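PDB 3U0C: type 3 secretion system translocon protein SctE from Shigella flexneri, which is inserted with its partner SctB into the host cell membrane, forming the pore through which type III secretion effectors pass into the cytosol. Local coordinates for residues T138-L143 / K152-E157. Residues are numbered along the deposited sequence; the frame is centred on the assembly and turned at random.
Sequences TRLSEL and KLSREE
Leu153 reaches across to helix 71-141 and is met there by three side chains, Leu140 at its base and Arg139 and Leu143 at its tip. Leu140 and Leu153 each point toward the other's helix and pass side by side, so that Leu140 CD2 lies tightly against Leu153 CB at 3.5 Å. Leu143, already beyond the last helical turn, touches Leu153 CD1 with its CD2 at 3.6 Å. The Arg139 side chain runs crosswise to that of Leu153: with CG anti to the backbone N (chi1 -179°) and the chain extended as far as NE, it brings CD to 3.9 Å from Leu153 CD2, and that methyl lies over one face of the guanidinium, although the arginine is poorly ordered. The other methyl of Leu140, CD1, comes within 3.1 Å of Glu157 OE1, a close carbon-to-oxygen approach and not a hydrogen bond, while Glu157 OE2 is hydrogen-bonded to Gln137. Ser154 OG borders Leu140 CD2 at 3.8 Å and bonds back to the carbonyl of Lys150. No hydrogen bond joins the two segments, which meet through van der Waals contacts, largely apolar. Ile136 of helix 71-141 also touches Leu153. The arrangement is that of the hairpin end of an antiparallel coiled coil, where a short connection turns helix 71-141 back into helix 150-197.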
loop_
_atom_site.group_PDB
_atom_site.type_symbol
_atom_site.label_atom_id
_atom_site.label_comp_id
_atom_site.label_asym_id
_atom_site.label_seq_id
_atom_site.Cartn_x
_atom_site.Cartn_y
_atom_site.Cartn_z
ATOM N N THR A 138 21.113 -22.189 -32.962
ATOM C CA THR A 138 22.471 -22.567 -33.327
ATOM C C THR A 138 22.496 -23.980 -33.904
ATOM O O THR A 138 23.114 -24.233 -34.945
ATOM C CB THR A 138 23.417 -22.561 -32.119
ATOM O OG1 THR A 138 23.711 -21.214 -31.719
ATOM C CG2 THR A 138 24.698 -23.273 -32.488
ATOM N N ARG A 139 21.833 -24.906 -33.218
ATOM C CA ARG A 139 21.779 -26.299 -33.668
ATOM C C ARG A 139 21.130 -26.449 -35.046
ATOM O O ARG A 139 21.528 -27.300 -35.836
ATOM C CB ARG A 139 21.023 -27.152 -32.647
ATOM C CG ARG A 139 20.934 -28.624 -33.013
ATOM C CD ARG A 139 20.246 -29.483 -31.965
ATOM N NE ARG A 139 20.204 -30.891 -32.351
ATOM C CZ ARG A 139 19.837 -31.875 -31.544
ATOM N NH1 ARG A 139 19.470 -31.611 -30.297
ATOM N NH2 ARG A 139 19.831 -33.128 -31.981
ATOM N N LEU A 140 20.142 -25.612 -35.339
ATOM C CA LEU A 140 19.445 -25.661 -36.619
ATOM C C LEU A 140 20.286 -25.081 -37.741
ATOM O O LEU A 140 20.157 -25.503 -38.886
ATOM C CB LEU A 140 18.123 -24.896 -36.566
ATOM C CG LEU A 140 16.873 -25.551 -35.974
ATOM C CD1 LEU A 140 15.886 -24.460 -35.582
ATOM C CD2 LEU A 140 16.235 -26.547 -36.935
ATOM N N SER A 141 21.119 -24.095 -37.428
ATOM C CA SER A 141 21.959 -23.506 -38.459
ATOM C C SER A 141 22.946 -24.541 -38.976
ATOM O O SER A 141 23.178 -24.648 -40.180
ATOM C CB SER A 141 22.740 -22.321 -37.914
ATOM O OG SER A 141 23.838 -22.769 -37.147
ATOM N N GLU A 142 23.528 -25.297 -38.051
ATOM C CA GLU A 142 24.613 -26.217 -38.382
ATOM C C GLU A 142 24.036 -27.508 -38.957
ATOM O O GLU A 142 24.768 -28.447 -39.296
ATOM C CB GLU A 142 25.477 -26.483 -37.152
ATOM C CG GLU A 142 26.048 -25.197 -36.525
ATOM C CD GLU A 142 26.676 -25.454 -35.171
ATOM O OE1 GLU A 142 26.449 -26.566 -34.624
ATOM O OE2 GLU A 142 27.397 -24.562 -34.658
ATOM N N LEU A 143 22.713 -27.517 -39.109
ATOM C CA LEU A 143 21.975 -28.681 -39.591
ATOM C C LEU A 143 22.142 -28.987 -41.089
ATOM O O LEU A 143 21.818 -28.145 -41.956
ATOM C CB LEU A 143 20.491 -28.505 -39.275
ATOM C CG LEU A 143 19.735 -29.799 -39.139
ATOM C CD1 LEU A 143 20.684 -30.863 -38.527
ATOM C CD2 LEU A 143 18.492 -29.613 -38.293
ATOM N N LYS A 152 11.616 -31.464 -37.103
ATOM C CA LYS A 152 11.202 -31.569 -35.710
ATOM C C LYS A 152 11.719 -30.409 -34.863
ATOM O O LYS A 152 10.941 -29.782 -34.147
ATOM C CB LYS A 152 11.655 -32.911 -35.135
ATOM C CG LYS A 152 11.220 -33.167 -33.709
ATOM C CD LYS A 152 11.678 -34.555 -33.241
ATOM C CE LYS A 152 11.268 -34.822 -31.793
ATOM N NZ LYS A 152 11.711 -36.181 -31.319
ATOM N N LEU A 153 13.021 -30.122 -34.940
ATOM C CA LEU A 153 13.593 -28.960 -34.247
ATOM C C LEU A 153 12.857 -27.663 -34.607
ATOM O O LEU A 153 12.627 -26.800 -33.750
ATOM C CB LEU A 153 15.082 -28.808 -34.564
ATOM C CG LEU A 153 16.075 -29.867 -34.076
ATOM C CD1 LEU A 153 17.329 -29.877 -34.938
ATOM C CD2 LEU A 153 16.434 -29.652 -32.617
ATOM N N SER A 154 12.499 -27.516 -35.880
ATOM C CA SER A 154 11.781 -26.322 -36.317
ATOM C C SER A 154 10.457 -26.191 -35.573
ATOM O O SER A 154 10.055 -25.096 -35.212
ATOM C CB SER A 154 11.542 -26.352 -37.825
ATOM O OG SER A 154 12.769 -26.210 -38.530
ATOM N N ARG A 155 9.796 -27.324 -35.348
ATOM C CA ARG A 155 8.545 -27.379 -34.603
ATOM C C ARG A 155 8.745 -27.117 -33.113
ATOM O O ARG A 155 7.828 -26.649 -32.442
ATOM C CB ARG A 155 7.855 -28.735 -34.787
ATOM C CG ARG A 155 7.164 -28.926 -36.128
ATOM C CD ARG A 155 6.443 -30.274 -36.191
ATOM N NE ARG A 155 7.197 -31.338 -35.521
ATOM C CZ ARG A 155 7.707 -32.404 -36.136
ATOM N NH1 ARG A 155 7.533 -32.556 -37.437
ATOM N NH2 ARG A 155 8.389 -33.326 -35.455
ATOM N N GLU A 156 9.930 -27.429 -32.594
ATOM C CA GLU A 156 10.224 -27.171 -31.191
ATOM C C GLU A 156 10.533 -25.698 -30.982
ATOM O O GLU A 156 10.304 -25.137 -29.907
ATOM C CB GLU A 156 11.431 -27.972 -30.728
ATOM C CG GLU A 156 11.339 -29.473 -30.891
ATOM C CD GLU A 156 12.610 -30.147 -30.393
ATOM O OE1 GLU A 156 13.502 -29.421 -29.884
ATOM O OE2 GLU A 156 12.721 -31.390 -30.509
ATOM N N GLU A 157 11.099 -25.086 -32.011
ATOM C CA GLU A 157 11.441 -23.685 -31.935
ATOM C C GLU A 157 10.197 -22.816 -32.047
ATOM O O GLU A 157 10.156 -21.746 -31.478
ATOM C CB GLU A 157 12.457 -23.302 -33.005
ATOM C CG GLU A 157 12.598 -21.811 -33.198
ATOM C CD GLU A 157 13.526 -21.467 -34.341
ATOM O OE1 GLU A 157 13.661 -22.288 -35.278
ATOM O OE2 GLU A 157 14.126 -20.371 -34.299
#